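Long-range contacts in putative glycyl-glycine endopeptidase lytM (Ruminococcus gnavus, PDB 3NYY), which probably acts as a metalloendopeptidase of family M23, its peptidase domain preceded by a helical LytM N-terminal domain: residues V41-M46 / T75-Y80; Y93-Q98 / V143-G148; D101-K106 / P137-V142; T169-Y174 / I221-G226. All blocks are in the same frame, centred on the assembly; numbering follows the deposited sequence. Where two conformers were deposited one is given.

Interaction 1. Residues V41-M46 / T75-Y80; sequences VGLYWM and TGWDAY. With SO4 (sulfate ion), chain F.
The backbones come nearest at Gly42, its CA 7.6 Å from the CA of Tyr80. Tyr80 OH donates to Gly42 O over 2.7 Å, meeting a lone pair in the carbonyl plane (C=O...O angle 114°). That oxygen also accepts the helical N-H of Met46, so two donors grip one buried acceptor. A side chain on Gly42 would point at the Tyr80 ring and crowd its CE2 edge; glycine lets the ring lie close, with Tyr80 OH 3.3 Å from Gly42 CA. The next residue, Leu43, crosses Trp77 at about a right angle, with Leu43 CD2 3.6 Å from Trp77 CH2. The indole has CG anti to the backbone N (chi1 170°), and Trp77 NE1 donates to O4 of a sulfate, probably from the crystallisation liquor, at 2.9 Å and 160°; Arg85 hydrogen-bonds to the same ion. Helices 37-48 and 77-88 pack within the LytM N-terminal domain, and Tyr68 of helix 61-71 touches both Leu43 and Trp77. Trp45 directs NE1 to Pro22 O and presents CB 3.4 Å from Tyr80 OH, which lies in plane at the indole edge. A phenylalanine in place of Tyr80 lacks the hydroxyl and its bond to Gly42 O, which would probably leave that buried carbonyl with the helical donor alone and loosen the ring's seating against helix 37-48. Met46, a selenomethionine, bends at chi2 and chi3 so that CE sits over the Tyr80 face, 4.2 Å from the centroid, in a CH-pi contact. Met46 SE lies obliquely 4.9 Å from the Tyr80 ring centroid, a Met-aromatic approach.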
loop_
_atom_site.group_PDB
_atom_site.type_symbol
_atom_site.label_atom_id
_atom_site.label_comp_id
_atom_site.label_asym_id
_atom_site.label_seq_id
_atom_site.Cartn_x
_atom_site.Cartn_y
_atom_site.Cartn_z
ATOM N N VAL A 41 -2.378 -6.167 23.983
ATOM C CA VAL A 41 -1.342 -6.350 22.951
ATOM C C VAL A 41 0.058 -6.411 23.597
ATOM O O VAL A 41 0.922 -7.213 23.214
ATOM C CB VAL A 41 -1.424 -5.301 21.799
ATOM C CG1 VAL A 41 -0.822 -3.909 22.212
ATOM C CG2 VAL A 41 -0.832 -5.907 20.536
ATOM N N GLY A 42 0.268 -5.617 24.631
ATOM C CA GLY A 42 1.505 -5.645 25.390
ATOM C C GLY A 42 1.748 -7.004 26.030
ATOM O O GLY A 42 2.859 -7.514 25.990
ATOM N N LEU A 43 0.686 -7.570 26.600
ATOM C CA LEU A 43 0.765 -8.915 27.201
ATOM C C LEU A 43 1.015 -10.001 26.166
ATOM O O LEU A 43 1.770 -10.936 26.400
ATOM C CB LEU A 43 -0.494 -9.199 28.016
ATOM C CG LEU A 43 -0.590 -8.348 29.293
ATOM C CD1 LEU A 43 -2.029 -8.405 29.874
ATOM C CD2 LEU A 43 0.435 -8.741 30.339
ATOM N N TYR A 44 0.366 -9.878 25.031
ATOM C CA TYR A 44 0.552 -10.761 23.912
ATOM C C TYR A 44 1.992 -10.767 23.449
ATOM O O TYR A 44 2.569 -11.859 23.249
ATOM C CB TYR A 44 -0.393 -10.338 22.800
ATOM C CG TYR A 44 -0.185 -11.037 21.509
ATOM C CD1 TYR A 44 -0.632 -12.344 21.333
ATOM C CD2 TYR A 44 0.426 -10.400 20.436
ATOM C CE1 TYR A 44 -0.470 -13.006 20.125
ATOM C CE2 TYR A 44 0.594 -11.069 19.211
ATOM C CZ TYR A 44 0.140 -12.373 19.075
ATOM O OH TYR A 44 0.320 -13.028 17.897
ATOM N N TRP A 45 2.595 -9.576 23.335
ATOM C CA TRP A 45 4.012 -9.505 22.943
ATOM C C TRP A 45 4.945 -10.115 23.967
ATOM O O TRP A 45 5.939 -10.764 23.611
ATOM C CB TRP A 45 4.432 -8.096 22.600
ATOM C CG TRP A 45 3.778 -7.561 21.333
ATOM C CD1 TRP A 45 3.462 -8.284 20.188
ATOM C CD2 TRP A 45 3.363 -6.205 21.084
ATOM N NE1 TRP A 45 2.877 -7.450 19.265
ATOM C CE2 TRP A 45 2.803 -6.177 19.782
ATOM C CE3 TRP A 45 3.402 -5.026 21.839
ATOM C CZ2 TRP A 45 2.292 -4.998 19.206
ATOM C CZ3 TRP A 45 2.883 -3.849 21.292
ATOM C CH2 TRP A 45 2.322 -3.849 19.989
HETATM N N MSE A 46 4.678 -9.882 25.256
HETATM C CA MSE A 46 5.502 -10.489 26.282
HETATM C C MSE A 46 5.407 -11.998 26.283
HETATM O O MSE A 46 6.434 -12.682 26.352
HETATM C CB MSE A 46 5.129 -9.929 27.675
HETATM C CG MSE A 46 5.651 -8.527 27.940
HETATM SE SE MSE A 46 7.560 -8.391 27.968
HETATM C CE MSE A 46 7.940 -7.408 26.492
ATOM N N THR A 75 9.526 -5.327 37.135
ATOM C CA THR A 75 10.132 -4.035 36.957
ATOM C C THR A 75 10.203 -3.833 35.456
ATOM O O THR A 75 10.532 -4.764 34.698
ATOM C CB THR A 75 11.526 -3.959 37.588
ATOM O OG1 THR A 75 12.404 -4.843 36.888
ATOM C CG2 THR A 75 11.439 -4.353 39.065
ATOM N N GLY A 76 9.829 -2.637 35.021
ATOM C CA GLY A 76 9.731 -2.342 33.607
ATOM C C GLY A 76 8.303 -2.377 33.082
ATOM O O GLY A 76 8.009 -1.731 32.062
ATOM N N TRP A 77 7.414 -3.134 33.735
ATOM C CA TRP A 77 6.007 -3.183 33.282
ATOM C C TRP A 77 5.384 -1.794 33.112
ATOM O O TRP A 77 4.808 -1.519 32.055
ATOM C CB TRP A 77 5.161 -4.014 34.223
ATOM C CG TRP A 77 3.701 -3.909 33.950
ATOM C CD1 TRP A 77 2.816 -3.246 34.704
ATOM C CD2 TRP A 77 2.970 -4.502 32.877
ATOM N NE1 TRP A 77 1.561 -3.341 34.156
ATOM C CE2 TRP A 77 1.623 -4.097 33.032
ATOM C CE3 TRP A 77 3.323 -5.269 31.764
ATOM C CZ2 TRP A 77 0.613 -4.483 32.146
ATOM C CZ3 TRP A 77 2.326 -5.648 30.873
ATOM C CH2 TRP A 77 0.984 -5.238 31.064
ATOM N N ASP A 78 5.512 -0.955 34.127
ATOM C CA ASP A 78 4.818 0.342 34.105
ATOM C C ASP A 78 5.170 1.148 32.857
ATOM O O ASP A 78 4.272 1.620 32.146
ATOM C CB ASP A 78 5.055 1.159 35.373
ATOM C CG ASP A 78 4.304 0.569 36.590
ATOM O OD1 ASP A 78 3.302 -0.196 36.438
ATOM O OD2 ASP A 78 4.728 0.887 37.703
ATOM N N ALA A 79 6.461 1.268 32.559
ATOM C CA ALA A 79 6.854 2.057 31.367
ATOM C C ALA A 79 6.397 1.407 30.067
ATOM O O ALA A 79 5.978 2.098 29.138
ATOM C CB ALA A 79 8.377 2.282 31.346
ATOM N N TYR A 80 6.527 0.086 30.008
ATOM C CA TYR A 80 6.161 -0.674 28.843
ATOM C C TYR A 80 4.697 -0.614 28.513
ATOM O O TYR A 80 4.341 -0.357 27.359
ATOM C CB TYR A 80 6.567 -2.123 29.013
ATOM C CG TYR A 80 6.055 -3.090 27.989
ATOM C CD1 TYR A 80 6.503 -3.056 26.675
ATOM C CD2 TYR A 80 5.125 -4.052 28.308
ATOM C CE1 TYR A 80 6.065 -3.969 25.736
ATOM C CE2 TYR A 80 4.693 -4.982 27.392
ATOM C CZ TYR A 80 5.157 -4.948 26.092
ATOM O OH TYR A 80 4.766 -5.852 25.131
HETATM S S SO4 F . -1.510 -1.292 35.042
HETATM O O1 SO4 F . -1.464 -1.869 33.694
HETATM O O2 SO4 F . -1.190 0.129 34.967
HETATM O O3 SO4 F . -2.838 -1.497 35.586
HETATM O O4 SO4 F . -0.479 -2.009 35.796
#

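Interaction 2. Residues Y93-Q98 / V143-G148; sequences YFPIPQ and VSMTDG
Main-chain hydrogen bonds set the alignment of 93-98 against 143-148, which run in opposite directions. Val143 N donates to Pro95 O over 2.8 Å, almost straight at 173° and in the carbonyl plane. Two residues along, Tyr93 N reaches Met145 O at 3.3 Å, a weak bond. CA-H...O contacts supplement these: Met145 CA lies 3.3 Å from Tyr93 O, and Pro95 CA lies 3.5 Å from Val143 O. Apolar contacts fill in beside the backbone. Pro95 and the selenomethionine Met145 lie side by side, pointing the same way, with Pro95 CD 3.7 Å from Met145 CG. That CG, placed anti to its own carbonyl carbon, also sits 3.2 Å from Tyr93 O. Pro97 and Val143 instead meet tip to tip, CG of the proline 3.7 Å from CG1 of the valine, while Val143 CG2 is turned toward the carbonyls of Phe94 and Pro95. Polar side chains shape the second segment from within: Ser144 OG donates to a lone pair of Thr146 O at 2.6 Å, whereas Thr146 OG1 approaches Asp147 O from above the carbonyl plane, 42° out of it. The run from helix 77-88 to strand 98-99 is thus laid against the link between strands 141-143 and 148-153 of the M23 domain, with Leu238 of helix 235-240 touching Phe94, Pro95 and Met145, Leu217 and Leu219 of strand 216-225 meeting Pro95 and Met145 respectively, and Phe173 of strand 172-178 packing on Met145 and Thr146.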
loop_
_atom_site.group_PDB
_atom_site.type_symbol
_atom_site.label_atom_id
_atom_site.label_comp_id
_atom_site.label_asym_id
_atom_site.label_seq_id
_atom_site.Cartn_x
_atom_site.Cartn_y
_atom_site.Cartn_z
ATOM N N TYR A 93 -11.155 6.965 16.478
ATOM C CA TYR A 93 -11.549 6.966 15.076
ATOM C C TYR A 93 -10.369 6.751 14.115
ATOM O O TYR A 93 -9.226 7.135 14.405
ATOM C CB TYR A 93 -12.193 8.302 14.727
ATOM C CG TYR A 93 -13.519 8.591 15.332
ATOM C CD1 TYR A 93 -14.641 7.842 14.979
ATOM C CD2 TYR A 93 -13.688 9.667 16.215
ATOM C CE1 TYR A 93 -15.879 8.129 15.509
ATOM C CE2 TYR A 93 -14.920 9.973 16.728
ATOM C CZ TYR A 93 -16.016 9.203 16.389
ATOM O OH TYR A 93 -17.292 9.513 16.869
ATOM N N PHE A 94 -10.679 6.095 12.998
ATOM C CA PHE A 94 -9.823 6.098 11.817
ATOM C C PHE A 94 -9.708 7.580 11.364
ATOM O O PHE A 94 -10.619 8.372 11.592
ATOM C CB PHE A 94 -10.539 5.267 10.752
ATOM C CG PHE A 94 -9.669 4.888 9.581
ATOM C CD1 PHE A 94 -8.723 3.883 9.701
ATOM C CD2 PHE A 94 -9.846 5.502 8.347
ATOM C CE1 PHE A 94 -7.929 3.543 8.651
ATOM C CE2 PHE A 94 -9.043 5.162 7.252
ATOM C CZ PHE A 94 -8.075 4.205 7.415
ATOM N N PRO A 95 -8.588 7.987 10.730
ATOM C CA PRO A 95 -8.408 9.396 10.389
ATOM C C PRO A 95 -9.210 9.927 9.191
ATOM O O PRO A 95 -9.267 11.142 9.003
ATOM C CB PRO A 95 -6.913 9.470 10.102
ATOM C CG PRO A 95 -6.571 8.105 9.615
ATOM C CD PRO A 95 -7.365 7.217 10.509
ATOM N N ILE A 96 -9.805 9.034 8.407
ATOM C CA ILE A 96 -10.579 9.452 7.232
ATOM C C ILE A 96 -12.051 9.122 7.476
ATOM O O ILE A 96 -12.392 7.959 7.721
ATOM C CB ILE A 96 -10.142 8.786 5.950
ATOM C CG1 ILE A 96 -8.624 8.845 5.762
ATOM C CG2 ILE A 96 -10.842 9.493 4.730
ATOM C CD1 ILE A 96 -7.984 10.235 5.879
ATOM N N PRO A 97 -12.923 10.143 7.432
ATOM C CA PRO A 97 -14.342 9.885 7.614
ATOM C C PRO A 97 -14.951 9.077 6.501
ATOM O O PRO A 97 -14.377 9.003 5.396
ATOM C CB PRO A 97 -14.971 11.299 7.624
ATOM C CG PRO A 97 -13.910 12.213 7.961
ATOM C CD PRO A 97 -12.651 11.589 7.351
ATOM N N GLN A 98 -16.103 8.465 6.784
ATOM C CA GLN A 98 -16.914 7.856 5.720
ATOM C C GLN A 98 -17.912 8.920 5.245
ATOM O O GLN A 98 -18.336 9.808 6.008
ATOM C CB GLN A 98 -17.617 6.579 6.182
ATOM C CG GLN A 98 -18.455 6.700 7.428
ATOM C CD GLN A 98 -19.224 5.396 7.737
ATOM O OE1 GLN A 98 -20.061 4.967 6.940
ATOM N NE2 GLN A 98 -18.950 4.787 8.900
ATOM N N VAL A 143 -9.548 13.770 10.051
ATOM C CA VAL A 143 -9.984 14.010 11.401
ATOM C C VAL A 143 -9.020 13.399 12.393
ATOM O O VAL A 143 -8.265 12.462 12.090
ATOM C CB VAL A 143 -11.394 13.466 11.654
ATOM C CG1 VAL A 143 -12.384 14.116 10.700
ATOM C CG2 VAL A 143 -11.440 11.931 11.582
ATOM N N SER A 144 -9.018 13.945 13.594
ATOM C CA SER A 144 -8.098 13.514 14.634
ATOM C C SER A 144 -8.524 12.144 15.136
ATOM O O SER A 144 -9.672 11.938 15.513
ATOM C CB SER A 144 -8.123 14.467 15.822
ATOM O OG SER A 144 -7.079 14.158 16.772
HETATM N N MSE A 145 -7.586 11.233 15.192
HETATM C CA MSE A 145 -7.877 9.884 15.683
HETATM C C MSE A 145 -8.151 9.881 17.177
HETATM O O MSE A 145 -8.802 8.973 17.677
HETATM C CB MSE A 145 -6.706 8.961 15.351
HETATM C CG MSE A 145 -6.532 8.720 13.833
HETATM SE SE MSE A 145 -4.903 7.748 13.415
HETATM C CE MSE A 145 -5.456 6.027 13.969
ATOM N N THR A 146 -7.582 10.862 17.872
ATOM C CA THR A 146 -7.547 10.935 19.339
ATOM C C THR A 146 -7.970 12.306 19.846
ATOM O O THR A 146 -7.965 13.292 19.111
ATOM C CB THR A 146 -6.086 10.716 19.850
ATOM O OG1 THR A 146 -5.277 11.856 19.503
ATOM C CG2 THR A 146 -5.457 9.413 19.221
ATOM N N ASP A 147 -8.300 12.379 21.130
ATOM C CA ASP A 147 -8.335 13.653 21.788
ATOM C C ASP A 147 -6.885 14.122 21.849
ATOM O O ASP A 147 -5.945 13.331 21.667
ATOM C CB ASP A 147 -8.837 13.494 23.220
ATOM C CG ASP A 147 -10.315 13.208 23.333
ATOM O OD1 ASP A 147 -11.067 13.216 22.353
ATOM O OD2 ASP A 147 -10.744 13.009 24.502
ATOM N N GLY A 148 -6.700 15.391 22.149
ATOM C CA GLY A 148 -5.354 15.880 22.423
ATOM C C GLY A 148 -5.202 17.359 22.285
ATOM O O GLY A 148 -6.188 18.106 22.450
#

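Interaction 3. Residues D101-K106 / P137-V142; sequences DDTEDK and PGYYPV
Two consecutive tyrosines point at the 101-106 loop in different ways. Tyr139 holds CG anti to its backbone N (chi1 173°), whereas Tyr140 holds CG anti to the carbonyl carbon. Tyr139 CE2 lies 4.1 Å above the Tyr140 plane, toward its rim, while Tyr140 CE1 is at the Tyr139 edge. Tyr139 meets Thr103 tip to tip. Thr103 OG1 donates to Tyr139 OH at 2.7 Å, and Tyr139 OH in turn donates to Glu104 O, also at 2.7 Å, on a lone pair with a C=O...O angle of 130°. Both partners lie at the edge of the Tyr139 ring, in its plane, a geometry that would fix the hydroxyl's rotation. A leucine in place of Tyr139 removes the hydroxyl and both its bonds, and would probably loosen the 103-104 backbone and the edge-to-face packing against Tyr250. Tyr140 runs alongside Glu104, the carboxylate and ring planes 30° apart, and its edge faces the backbone of Asp105, with Tyr140 CE2 3.7 Å from Asp105 C. Its hydroxyl makes a short but weak hydrogen bond to Lys106 O at 2.6 Å and also receives Lys134 N. Glu104 OE2 is itself held by two donors of Lys106: N, at 2.9 Å on the anti lone pair, and NZ, in a salt bridge of 3.1 Å. This is a surface contact in which tyrosine hydroxyls bind main-chain carbonyls, tying the irregular loop between strands 98-99 and 107-108 to the turn that enters strand 141-143 of the M23 peptidase fold.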
loop_
_atom_site.group_PDB
_atom_site.type_symbol
_atom_site.label_atom_id
_atom_site.label_comp_id
_atom_site.label_asym_id
_atom_site.label_seq_id
_atom_site.Cartn_x
_atom_site.Cartn_y
_atom_site.Cartn_z
ATOM N N ASP A 101 -23.067 11.474 2.279
ATOM C CA ASP A 101 -23.618 11.693 0.932
ATOM C C ASP A 101 -23.210 10.512 0.021
ATOM O O ASP A 101 -22.343 9.722 0.383
ATOM C CB ASP A 101 -23.261 13.103 0.357
ATOM C CG ASP A 101 -21.836 13.647 0.761
ATOM O OD1 ASP A 101 -21.068 13.048 1.580
ATOM O OD2 ASP A 101 -21.482 14.740 0.256
ATOM N N ASP A 102 -23.858 10.358 -1.130
ATOM C CA ASP A 102 -23.496 9.288 -2.083
ATOM C C ASP A 102 -22.246 9.713 -2.875
ATOM O O ASP A 102 -22.323 9.982 -4.083
ATOM C CB ASP A 102 -24.670 8.981 -3.038
ATOM N N THR A 103 -21.101 9.775 -2.190
ATOM C CA THR A 103 -19.855 10.256 -2.785
ATOM C C THR A 103 -18.723 9.264 -2.467
ATOM O O THR A 103 -18.778 8.522 -1.475
ATOM C CB THR A 103 -19.498 11.725 -2.316
ATOM O OG1 THR A 103 -18.725 12.391 -3.322
ATOM C CG2 THR A 103 -18.711 11.750 -1.026
ATOM N N GLU A 104 -17.717 9.229 -3.341
ATOM C CA GLU A 104 -16.551 8.373 -3.139
ATOM C C GLU A 104 -15.852 8.640 -1.797
ATOM O O GLU A 104 -15.477 9.772 -1.527
ATOM C CB GLU A 104 -15.535 8.624 -4.269
ATOM C CG GLU A 104 -14.304 7.711 -4.219
ATOM C CD GLU A 104 -14.708 6.275 -4.334
ATOM O OE1 GLU A 104 -15.101 5.852 -5.444
ATOM O OE2 GLU A 104 -14.674 5.579 -3.300
ATOM N N ASP A 105 -15.658 7.602 -0.980
ATOM C CA ASP A 105 -14.857 7.760 0.238
ATOM C C ASP A 105 -13.807 6.667 0.412
ATOM O O ASP A 105 -13.288 6.464 1.519
ATOM C CB ASP A 105 -15.766 7.857 1.479
ATOM C CG ASP A 105 -16.567 6.560 1.751
ATOM O OD1 ASP A 105 -16.421 5.592 0.974
ATOM O OD2 ASP A 105 -17.354 6.525 2.753
ATOM N N LYS A 106 -13.453 5.994 -0.680
ATOM C CA LYS A 106 -12.550 4.839 -0.595
ATOM C C LYS A 106 -11.098 5.297 -0.456
ATOM O O LYS A 106 -10.680 6.303 -1.026
ATOM C CB LYS A 106 -12.688 3.892 -1.795
ATOM C CG LYS A 106 -13.999 3.100 -1.759
ATOM C CD LYS A 106 -14.334 2.468 -3.142
ATOM C CE LYS A 106 -15.834 2.119 -3.278
ATOM N NZ LYS A 106 -16.757 3.317 -3.233
ATOM N N PRO A 137 -6.779 16.684 -4.430
ATOM C CA PRO A 137 -6.594 17.308 -3.136
ATOM C C PRO A 137 -7.782 18.131 -2.641
ATOM O O PRO A 137 -8.609 18.561 -3.433
ATOM C CB PRO A 137 -5.385 18.209 -3.369
ATOM C CG PRO A 137 -5.523 18.662 -4.723
ATOM C CD PRO A 137 -6.102 17.472 -5.492
ATOM N N GLY A 138 -7.876 18.318 -1.338
ATOM C CA GLY A 138 -8.939 19.155 -0.786
ATOM C C GLY A 138 -10.322 18.535 -0.774
ATOM O O GLY A 138 -11.324 19.266 -0.709
ATOM N N TYR A 139 -10.390 17.217 -0.863
ATOM C CA TYR A 139 -11.642 16.478 -0.971
ATOM C C TYR A 139 -11.922 15.556 0.225
ATOM O O TYR A 139 -12.983 15.651 0.829
ATOM C CB TYR A 139 -11.676 15.685 -2.275
ATOM C CG TYR A 139 -12.860 14.773 -2.398
ATOM C CD1 TYR A 139 -14.123 15.261 -2.733
ATOM C CD2 TYR A 139 -12.719 13.424 -2.197
ATOM C CE1 TYR A 139 -15.222 14.405 -2.838
ATOM C CE2 TYR A 139 -13.793 12.559 -2.267
ATOM C CZ TYR A 139 -15.048 13.057 -2.616
ATOM O OH TYR A 139 -16.091 12.162 -2.698
ATOM N N TYR A 140 -10.974 14.680 0.557
ATOM C CA TYR A 140 -11.095 13.828 1.734
ATOM C C TYR A 140 -10.785 14.617 2.998
ATOM O O TYR A 140 -9.673 15.132 3.160
ATOM C CB TYR A 140 -10.120 12.639 1.683
ATOM C CG TYR A 140 -10.390 11.588 0.668
ATOM C CD1 TYR A 140 -9.928 11.744 -0.640
ATOM C CD2 TYR A 140 -11.117 10.465 1.007
ATOM C CE1 TYR A 140 -10.171 10.767 -1.591
ATOM C CE2 TYR A 140 -11.370 9.477 0.057
ATOM C CZ TYR A 140 -10.895 9.640 -1.218
ATOM O OH TYR A 140 -11.169 8.618 -2.133
ATOM N N PRO A 141 -11.747 14.726 3.936
ATOM C CA PRO A 141 -11.370 15.298 5.229
ATOM C C PRO A 141 -10.425 14.380 6.000
ATOM O O PRO A 141 -10.410 13.161 5.758
ATOM C CB PRO A 141 -12.696 15.430 5.984
ATOM C CG PRO A 141 -13.768 14.999 5.008
ATOM C CD PRO A 141 -13.141 14.265 3.918
ATOM N N VAL A 142 -9.646 14.984 6.885
ATOM C CA VAL A 142 -8.759 14.294 7.823
ATOM C C VAL A 142 -9.194 14.748 9.204
ATOM O O VAL A 142 -9.260 15.943 9.485
ATOM C CB VAL A 142 -7.289 14.612 7.530
ATOM C CG1 VAL A 142 -6.405 14.017 8.617
ATOM C CG2 VAL A 142 -6.895 14.070 6.099
#

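Interaction 4. Residues T169-Y174 / I221-G226; sequences TGAYFY and IYLKEG
The Tyr222 ring turns an edge to the face of Tyr174, an offset edge-to-face pair with centroids 6.0 Å apart and planes at 90°. Tyr174 CB also sits at that edge, near the plane of the Tyr222 ring and 3.9 Å from its CE1. Tyr172 runs alongside Tyr222, CD1 to CD1 4.0 Å. Tyr222 OH is bonded to Gly124 O, and its side chain comes about 3 Å from a bound nonaethylene glycol, probably from the crystallisation liquor. On the other side of the sheet, Phe173 has Ile221 CG2 over one face, while its CE2 meets Ile221 CD1 at 3.7 Å. Ala171 CB continues this apolar row, 3.7 Å from Leu223 CD2, and Leu223 is backed by helix 77-88. The backbone explains the alternation. Tyr172 and Tyr222 form an antiparallel hydrogen-bonded pair: Tyr172 N to Tyr222 O is 2.9 Å at 170°, and Tyr222 N to Tyr172 O is 2.9 Å at 157°. Phe173 and Ile221 follow as a non-hydrogen-bonded pair. Where the strands part, a water bridges Gly170 O and Lys224 N. Strands 172-178 and 216-225 are neighbours in the large antiparallel sheet of the M23 peptidase domain, and 216-225 opens with a His-x-His sequence, whose second histidine is a zinc ligand in M23 relatives while the first belongs to the catalytic site, consistent with an active site on this sheet.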
loop_
_atom_site.group_PDB
_atom_site.type_symbol
_atom_site.label_atom_id
_atom_site.label_comp_id
_atom_site.label_asym_id
_atom_site.label_seq_id
_atom_site.Cartn_x
_atom_site.Cartn_y
_atom_site.Cartn_z
ATOM N N THR A 169 -2.498 10.071 26.537
ATOM C CA THR A 169 -1.617 9.026 27.044
ATOM C C THR A 169 -0.152 9.225 26.647
ATOM O O THR A 169 0.732 8.534 27.179
ATOM C CB THR A 169 -2.164 7.621 26.706
ATOM O OG1 THR A 169 -3.534 7.545 27.148
ATOM C CG2 THR A 169 -1.365 6.503 27.439
ATOM N N GLY A 170 0.100 10.186 25.743
ATOM C CA GLY A 170 1.446 10.684 25.483
ATOM C C GLY A 170 2.015 10.524 24.085
ATOM O O GLY A 170 3.108 11.014 23.798
ATOM N N ALA A 171 1.309 9.833 23.225
ATOM C CA ALA A 171 1.798 9.699 21.863
ATOM C C ALA A 171 1.552 10.957 21.040
ATOM O O ALA A 171 0.650 11.738 21.310
ATOM C CB ALA A 171 1.162 8.485 21.156
ATOM N N TYR A 172 2.411 11.145 20.042
ATOM C CA TYR A 172 2.299 12.251 19.093
ATOM C C TYR A 172 1.795 11.649 17.779
ATOM O O TYR A 172 2.461 10.803 17.181
ATOM C CB TYR A 172 3.667 12.877 18.909
ATOM C CG TYR A 172 3.719 14.028 17.935
ATOM C CD1 TYR A 172 3.992 13.796 16.624
ATOM C CD2 TYR A 172 3.642 15.339 18.353
ATOM C CE1 TYR A 172 4.074 14.833 15.698
ATOM C CE2 TYR A 172 3.744 16.386 17.429
ATOM C CZ TYR A 172 3.984 16.117 16.121
ATOM O OH TYR A 172 4.112 17.136 15.180
ATOM N N PHE A 173 0.622 12.105 17.336
ATOM C CA PHE A 173 0.034 11.685 16.070
ATOM C C PHE A 173 0.329 12.735 15.019
ATOM O O PHE A 173 -0.003 13.904 15.192
ATOM C CB PHE A 173 -1.476 11.478 16.263
ATOM C CG PHE A 173 -1.801 10.216 17.010
ATOM C CD1 PHE A 173 -1.608 10.094 18.381
ATOM C CD2 PHE A 173 -2.268 9.118 16.305
ATOM C CE1 PHE A 173 -1.869 8.862 19.022
ATOM C CE2 PHE A 173 -2.551 7.934 16.918
ATOM C CZ PHE A 173 -2.344 7.788 18.287
ATOM N N TYR A 174 0.946 12.301 13.916
ATOM C CA TYR A 174 1.474 13.163 12.891
ATOM C C TYR A 174 0.706 12.994 11.616
ATOM O O TYR A 174 0.608 11.876 11.142
ATOM C CB TYR A 174 2.951 12.769 12.692
ATOM C CG TYR A 174 3.720 13.461 11.585
ATOM C CD1 TYR A 174 4.015 14.818 11.655
ATOM C CD2 TYR A 174 4.182 12.758 10.483
ATOM C CE1 TYR A 174 4.753 15.418 10.634
ATOM C CE2 TYR A 174 4.927 13.365 9.504
ATOM C CZ TYR A 174 5.216 14.695 9.585
ATOM O OH TYR A 174 5.947 15.330 8.580
ATOM N N ILE A 221 3.083 7.914 14.042
ATOM C CA ILE A 221 2.886 7.909 15.518
ATOM C C ILE A 221 4.271 7.873 16.116
ATOM O O ILE A 221 5.074 6.971 15.786
ATOM C CB ILE A 221 2.073 6.698 15.982
ATOM C CG1 ILE A 221 0.713 6.695 15.315
ATOM C CG2 ILE A 221 1.888 6.730 17.547
ATOM C CD1 ILE A 221 -0.187 5.467 15.558
ATOM N N TYR A 222 4.497 8.779 17.059
ATOM C CA TYR A 222 5.807 8.910 17.687
ATOM C C TYR A 222 5.703 8.860 19.205
ATOM O O TYR A 222 4.835 9.519 19.819
ATOM C CB TYR A 222 6.496 10.241 17.310
ATOM C CG TYR A 222 6.847 10.365 15.851
ATOM C CD1 TYR A 222 5.862 10.643 14.909
ATOM C CD2 TYR A 222 8.148 10.169 15.403
ATOM C CE1 TYR A 222 6.176 10.769 13.566
ATOM C CE2 TYR A 222 8.469 10.289 14.046
ATOM C CZ TYR A 222 7.477 10.593 13.146
ATOM O OH TYR A 222 7.812 10.686 11.781
ATOM N N LEU A 223 6.628 8.116 19.807
ATOM C CA LEU A 223 6.792 8.084 21.260
ATOM C C LEU A 223 8.168 8.575 21.609
ATOM O O LEU A 223 9.125 8.290 20.924
ATOM C CB LEU A 223 6.654 6.649 21.758
ATOM C CG LEU A 223 5.262 5.992 21.608
ATOM C CD1 LEU A 223 5.328 4.524 22.148
ATOM C CD2 LEU A 223 4.228 6.802 22.264
ATOM N N LYS A 224 8.249 9.309 22.703
ATOM C CA LYS A 224 9.506 9.892 23.142
ATOM C C LYS A 224 10.277 8.906 24.007
ATOM O O LYS A 224 9.712 8.283 24.903
ATOM C CB LYS A 224 9.242 11.215 23.847
ATOM C CG LYS A 224 10.466 12.154 23.775
ATOM C CD LYS A 224 10.138 13.600 24.131
ATOM C CE LYS A 224 11.409 14.463 24.059
ATOM N NZ LYS A 224 11.100 15.875 24.482
ATOM N N GLU A 225 11.560 8.705 23.691
ATOM C CA GLU A 225 12.453 7.867 24.482
ATOM C C GLU A 225 13.728 8.666 24.700
ATOM O O GLU A 225 14.426 9.057 23.744
ATOM C CB GLU A 225 12.746 6.559 23.770
ATOM C CG GLU A 225 13.590 5.618 24.600
ATOM C CD GLU A 225 13.794 4.238 23.948
ATOM O OE1 GLU A 225 12.934 3.365 24.131
ATOM O OE2 GLU A 225 14.815 4.033 23.273
ATOM N N GLY A 226 14.003 8.997 25.954
ATOM C CA GLY A 226 15.019 9.990 26.230
ATOM C C GLY A 226 14.606 11.300 25.553
ATOM O O GLY A 226 13.433 11.725 25.590
HETATM O O HOH W 1 5.732 9.796 24.354
#

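From the N terminus, interaction 1 closes first, joining two helices of the LytM N-terminal domain across 28 residues, about half of them helical. Interaction 2 opens after helix 77-88 and closes a loop of 44 residues, inside which interaction 3 is nested; the two touch where Pro97 CD packs on Pro141 O at 3.2 Å. Interaction 4 follows in series, pairing strands of the large sheet, and meets interaction 2 through Thr146 and Met145 against Phe173. No two contacts cross. Interaction 1 touches none of the others, lying about 7 Å at nearest atoms from interaction 4, although helix 77-88, one of its two helices, also packs against Leu223 and links the helical region to the sheet.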